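Local coordinates for periplasmic binding protein (Roseiflexus sp. RS-1, PDB 5GJ3), which binds heme in the periplasm, here two heme molecules at once, and probably delivers it to a heme importer in the membrane, at residues A[133-146]-A[169-181]. Numbering follows the deposited sequence.
Sequences RDLARRITNPPHVL and IAAAGGINAAADA. With ZN (zinc ion), chain E.
H144 and D180 share a zinc ion, and following the H144 side chain outward shows how the metal end of the contact is built. Its CB lies beside the methyl of A177; further out, ND1 passes near CB of I175, and CE1 near CG2 of the same residue. CD2 runs past the A177 methyl and comes within 3.1 Å of D180 OD2, which lies at the ring edge. At the tip NE2 binds the zinc at 2.1 Å. D180 binds the same ion through both carboxylate oxygens, unequally: OD2 sits 2.1 Å from the zinc and OD1 2.5 Å. Imidazole and carboxylate planes differ by 12°, nearly coplanar.

One face of the imidazole is covered by I175, whose CG2 stands 4.0 Å from the centroid of the H144 ring and 17° off its normal, a CH-pi contact. With CG2 anti to the backbone N and CG1 beside it (chi1 -56°), the isoleucine splits its branches: CG2 goes to the ring, while CG1 and CD1 reach P142. Replacing I175 by an alanine removes both branches and is likely to leave the imidazole less firmly held in rotation and a gap beside P142.

Parallel strand pairing carries the backbone: I175 N donates to P143 O (2.8 Å), V145 N to I175 O, and A177 N to V145 O. On the other sheet face from H144, V145 CG1 packs on I169 CD1 at 3.9 Å. Where G173 closes helix 164-171 in a Schellman motif, A136 CB rests against the carbonyls of A171 and A172.

Through that turn helix 164-171 leads into strand 175-176, which runs parallel to the start of strand 144-151 in the mixed sheet of this lobe; strand 144-151 also pairs with strands 201-205 and 155-159. Helix 250-267 covers V145 through F261, and its T258 meets both A136, at the end of helix 115-136, and A172, just past helix 164-171.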
loop_
_atom_site.group_PDB
_atom_site.type_symbol
_atom_site.label_atom_id
_atom_site.label_comp_id
_atom_site.label_asym_id
_atom_site.label_seq_id
_atom_site.Cartn_x
_atom_site.Cartn_y
_atom_site.Cartn_z
ATOM N N ARG A 133 -9.768 7.115 -12.551
ATOM C CA ARG A 133 -9.099 8.274 -13.168
ATOM C C ARG A 133 -10.080 9.137 -13.969
ATOM O O ARG A 133 -10.006 10.386 -13.951
ATOM C CB ARG A 133 -7.931 7.833 -14.049
ATOM C CG ARG A 133 -6.686 7.451 -13.250
ATOM C CD ARG A 133 -5.570 7.222 -14.254
ATOM N NE ARG A 133 -4.348 7.846 -13.849
ATOM C CZ ARG A 133 -3.469 8.380 -14.683
ATOM N NH1 ARG A 133 -3.723 8.414 -15.972
ATOM N NH2 ARG A 133 -2.348 8.909 -14.222
ATOM N N ASP A 134 -11.021 8.456 -14.631
ATOM C CA ASP A 134 -12.124 9.131 -15.303
ATOM C C ASP A 134 -12.981 9.903 -14.274
ATOM O O ASP A 134 -13.417 11.038 -14.521
ATOM C CB ASP A 134 -12.950 8.064 -16.028
ATOM C CG ASP A 134 -14.239 8.587 -16.541
ATOM O OD1 ASP A 134 -15.201 8.693 -15.743
ATOM O OD2 ASP A 134 -14.311 8.899 -17.755
ATOM N N LEU A 135 -13.270 9.294 -13.121
ATOM C CA LEU A 135 -13.999 10.079 -12.091
ATOM C C LEU A 135 -13.174 11.265 -11.576
ATOM O O LEU A 135 -13.722 12.368 -11.260
ATOM C CB LEU A 135 -14.418 9.182 -10.923
ATOM C CG LEU A 135 -15.536 8.191 -11.247
ATOM C CD1 LEU A 135 -15.593 7.203 -10.091
ATOM C CD2 LEU A 135 -16.854 8.969 -11.399
ATOM N N ALA A 136 -11.863 11.055 -11.466
ATOM C CA ALA A 136 -10.978 12.109 -10.974
ATOM C C ALA A 136 -10.928 13.331 -11.934
ATOM O O ALA A 136 -10.683 14.443 -11.496
ATOM C CB ALA A 136 -9.564 11.575 -10.684
ATOM N N ARG A 137 -11.118 13.107 -13.233
ATOM C CA ARG A 137 -11.196 14.189 -14.232
ATOM C C ARG A 137 -12.359 15.169 -14.020
ATOM O O ARG A 137 -12.323 16.256 -14.532
ATOM C CB ARG A 137 -11.252 13.621 -15.655
ATOM C CG ARG A 137 -9.900 13.246 -16.158
ATOM C CD ARG A 137 -9.944 12.660 -17.568
ATOM N NE ARG A 137 -8.641 12.040 -17.799
ATOM C CZ ARG A 137 -8.378 10.736 -17.698
ATOM N NH1 ARG A 137 -9.330 9.848 -17.430
ATOM N NH2 ARG A 137 -7.151 10.314 -17.905
ATOM N N ARG A 138 -13.372 14.821 -13.244
ATOM C CA ARG A 138 -14.400 15.802 -12.918
ATOM C C ARG A 138 -13.911 16.911 -11.954
ATOM O O ARG A 138 -14.636 17.876 -11.701
ATOM C CB ARG A 138 -15.565 15.103 -12.249
ATOM C CG ARG A 138 -16.097 13.864 -12.999
ATOM C CD ARG A 138 -17.177 13.232 -12.152
ATOM N NE ARG A 138 -16.637 12.796 -10.856
ATOM C CZ ARG A 138 -17.367 12.485 -9.793
ATOM N NH1 ARG A 138 -18.684 12.515 -9.825
ATOM N NH2 ARG A 138 -16.786 12.112 -8.671
ATOM N N ILE A 139 -12.733 16.733 -11.355
ATOM C CA ILE A 139 -12.299 17.666 -10.320
ATOM C C ILE A 139 -11.632 18.826 -11.050
ATOM O O ILE A 139 -10.607 18.669 -11.692
ATOM C CB ILE A 139 -11.388 17.030 -9.247
ATOM C CG1 ILE A 139 -12.182 16.030 -8.381
ATOM C CG2 ILE A 139 -10.812 18.123 -8.325
ATOM C CD1 ILE A 139 -11.305 15.045 -7.615
ATOM N N THR A 140 -12.239 19.999 -10.987
ATOM C CA THR A 140 -11.611 21.145 -11.638
ATOM C C THR A 140 -10.972 22.056 -10.586
ATOM O O THR A 140 -10.153 22.923 -10.929
ATOM C CB THR A 140 -12.627 21.941 -12.474
ATOM O OG1 THR A 140 -13.664 22.352 -11.602
ATOM C CG2 THR A 140 -13.208 21.096 -13.616
ATOM N N ASN A 141 -11.339 21.866 -9.315
ATOM C CA ASN A 141 -10.720 22.624 -8.240
ATOM C C ASN A 141 -10.024 21.686 -7.218
ATOM O O ASN A 141 -10.600 21.329 -6.199
ATOM C CB ASN A 141 -11.733 23.561 -7.588
ATOM C CG ASN A 141 -11.097 24.457 -6.555
ATOM O OD1 ASN A 141 -10.031 25.038 -6.787
ATOM N ND2 ASN A 141 -11.736 24.562 -5.388
ATOM N N PRO A 142 -8.798 21.244 -7.526
ATOM C CA PRO A 142 -8.343 20.101 -6.732
ATOM C C PRO A 142 -7.960 20.431 -5.275
ATOM O O PRO A 142 -7.264 21.422 -5.009
ATOM C CB PRO A 142 -7.144 19.583 -7.499
ATOM C CG PRO A 142 -6.680 20.705 -8.362
ATOM C CD PRO A 142 -7.895 21.556 -8.655
ATOM N N PRO A 143 -8.372 19.580 -4.350
ATOM C CA PRO A 143 -8.041 19.833 -2.955
ATOM C C PRO A 143 -6.578 19.557 -2.611
ATOM O O PRO A 143 -5.936 18.641 -3.192
ATOM C CB PRO A 143 -8.953 18.858 -2.224
ATOM C CG PRO A 143 -8.987 17.650 -3.158
ATOM C CD PRO A 143 -9.143 18.316 -4.509
ATOM N N HIS A 144 -6.041 20.344 -1.672
ATOM C CA HIS A 144 -4.721 20.057 -1.074
ATOM C C HIS A 144 -4.801 18.907 -0.035
ATOM O O HIS A 144 -5.609 18.948 0.912
ATOM C CB HIS A 144 -4.095 21.322 -0.455
ATOM C CG HIS A 144 -3.306 22.127 -1.448
ATOM N ND1 HIS A 144 -3.885 22.690 -2.561
ATOM C CD2 HIS A 144 -1.980 22.391 -1.540
ATOM C CE1 HIS A 144 -2.963 23.290 -3.292
ATOM N NE2 HIS A 144 -1.799 23.130 -2.690
ATOM N N VAL A 145 -3.978 17.872 -0.239
ATOM C CA VAL A 145 -4.136 16.645 0.569
ATOM C C VAL A 145 -2.807 16.395 1.334
ATOM O O VAL A 145 -1.741 16.443 0.727
ATOM C CB VAL A 145 -4.476 15.421 -0.330
ATOM C CG1 VAL A 145 -4.644 14.170 0.508
ATOM C CG2 VAL A 145 -5.779 15.662 -1.121
ATOM N N LEU A 146 -2.864 16.159 2.643
ATOM C CA LEU A 146 -1.627 15.820 3.362
ATOM C C LEU A 146 -1.720 14.389 3.921
ATOM O O LEU A 146 -2.645 14.068 4.676
ATOM C CB LEU A 146 -1.400 16.816 4.499
ATOM C CG LEU A 146 -0.063 16.749 5.202
ATOM C CD1 LEU A 146 1.102 17.183 4.281
ATOM C CD2 LEU A 146 -0.152 17.616 6.482
ATOM N N ILE A 169 -2.561 9.987 -4.548
ATOM C CA ILE A 169 -3.201 11.304 -4.399
ATOM C C ILE A 169 -3.387 11.958 -5.770
ATOM O O ILE A 169 -4.472 12.415 -6.081
ATOM C CB ILE A 169 -2.410 12.222 -3.453
ATOM C CG1 ILE A 169 -2.559 11.676 -2.005
ATOM C CG2 ILE A 169 -3.017 13.655 -3.489
ATOM C CD1 ILE A 169 -1.601 12.314 -1.021
ATOM N N ALA A 170 -2.322 11.977 -6.580
ATOM C CA ALA A 170 -2.360 12.675 -7.895
ATOM C C ALA A 170 -3.336 12.016 -8.843
ATOM O O ALA A 170 -4.173 12.684 -9.427
ATOM C CB ALA A 170 -0.979 12.766 -8.537
ATOM N N ALA A 171 -3.283 10.693 -8.952
ATOM C CA ALA A 171 -4.222 10.019 -9.873
ATOM C C ALA A 171 -5.659 10.147 -9.428
ATOM O O ALA A 171 -6.545 10.045 -10.248
ATOM C CB ALA A 171 -3.846 8.553 -10.069
ATOM N N ALA A 172 -5.917 10.328 -8.136
ATOM C CA ALA A 172 -7.312 10.534 -7.675
ATOM C C ALA A 172 -7.767 12.003 -7.801
ATOM O O ALA A 172 -8.900 12.359 -7.426
ATOM C CB ALA A 172 -7.482 10.038 -6.223
ATOM N N GLY A 173 -6.902 12.859 -8.329
ATOM C CA GLY A 173 -7.288 14.252 -8.643
ATOM C C GLY A 173 -7.083 15.236 -7.495
ATOM O O GLY A 173 -7.742 16.281 -7.455
ATOM N N GLY A 174 -6.172 14.908 -6.570
ATOM C CA GLY A 174 -5.822 15.770 -5.431
ATOM C C GLY A 174 -4.417 16.317 -5.595
ATOM O O GLY A 174 -3.658 15.876 -6.454
ATOM N N ILE A 175 -4.070 17.307 -4.791
ATOM C CA ILE A 175 -2.716 17.867 -4.829
ATOM C C ILE A 175 -2.033 17.378 -3.557
ATOM O O ILE A 175 -2.608 17.517 -2.449
ATOM C CB ILE A 175 -2.714 19.424 -4.823
ATOM C CG1 ILE A 175 -3.546 19.995 -5.975
ATOM C CG2 ILE A 175 -1.297 19.978 -4.772
ATOM C CD1 ILE A 175 -3.031 19.594 -7.349
ATOM N N ASN A 176 -0.821 16.832 -3.699
ATOM C CA ASN A 176 -0.054 16.433 -2.527
ATOM C C ASN A 176 0.562 17.715 -1.941
ATOM O O ASN A 176 1.508 18.264 -2.520
ATOM C CB ASN A 176 1.017 15.356 -2.834
ATOM C CG ASN A 176 1.765 14.883 -1.558
ATOM O OD1 ASN A 176 1.539 15.422 -0.451
ATOM N ND2 ASN A 176 2.570 13.789 -1.682
ATOM N N ALA A 177 -0.024 18.191 -0.845
ATOM C CA ALA A 177 0.417 19.415 -0.136
ATOM C C ALA A 177 1.827 19.322 0.486
ATOM O O ALA A 177 2.411 20.349 0.856
ATOM C CB ALA A 177 -0.604 19.824 0.934
ATOM N N ALA A 178 2.407 18.125 0.587
ATOM C CA ALA A 178 3.775 18.009 1.125
ATOM C C ALA A 178 4.806 18.705 0.209
ATOM O O ALA A 178 5.838 19.123 0.701
ATOM C CB ALA A 178 4.175 16.557 1.311
ATOM N N ALA A 179 4.546 18.809 -1.102
ATOM C CA ALA A 179 5.401 19.598 -2.040
ATOM C C ALA A 179 5.596 21.095 -1.625
ATOM O O ALA A 179 6.718 21.626 -1.684
ATOM C CB ALA A 179 4.880 19.470 -3.486
ATOM N N ASP A 180 4.514 21.739 -1.153
ATOM C CA ASP A 180 4.536 23.113 -0.605
ATOM C C ASP A 180 5.511 23.290 0.567
ATOM O O ASP A 180 5.927 24.413 0.871
ATOM C CB ASP A 180 3.138 23.530 -0.125
ATOM C CG ASP A 180 2.156 23.711 -1.277
ATOM O OD1 ASP A 180 2.538 24.220 -2.337
ATOM O OD2 ASP A 180 0.994 23.331 -1.145
ATOM N N ALA A 181 5.844 22.201 1.255
ATOM C CA ALA A 181 6.869 22.290 2.312
ATOM C C ALA A 181 8.229 21.781 1.805
ATOM O O ALA A 181 9.186 21.719 2.568
ATOM C CB ALA A 181 6.423 21.554 3.578
HETATM ZN ZN ZN E . 0.221 23.662 -3.048
#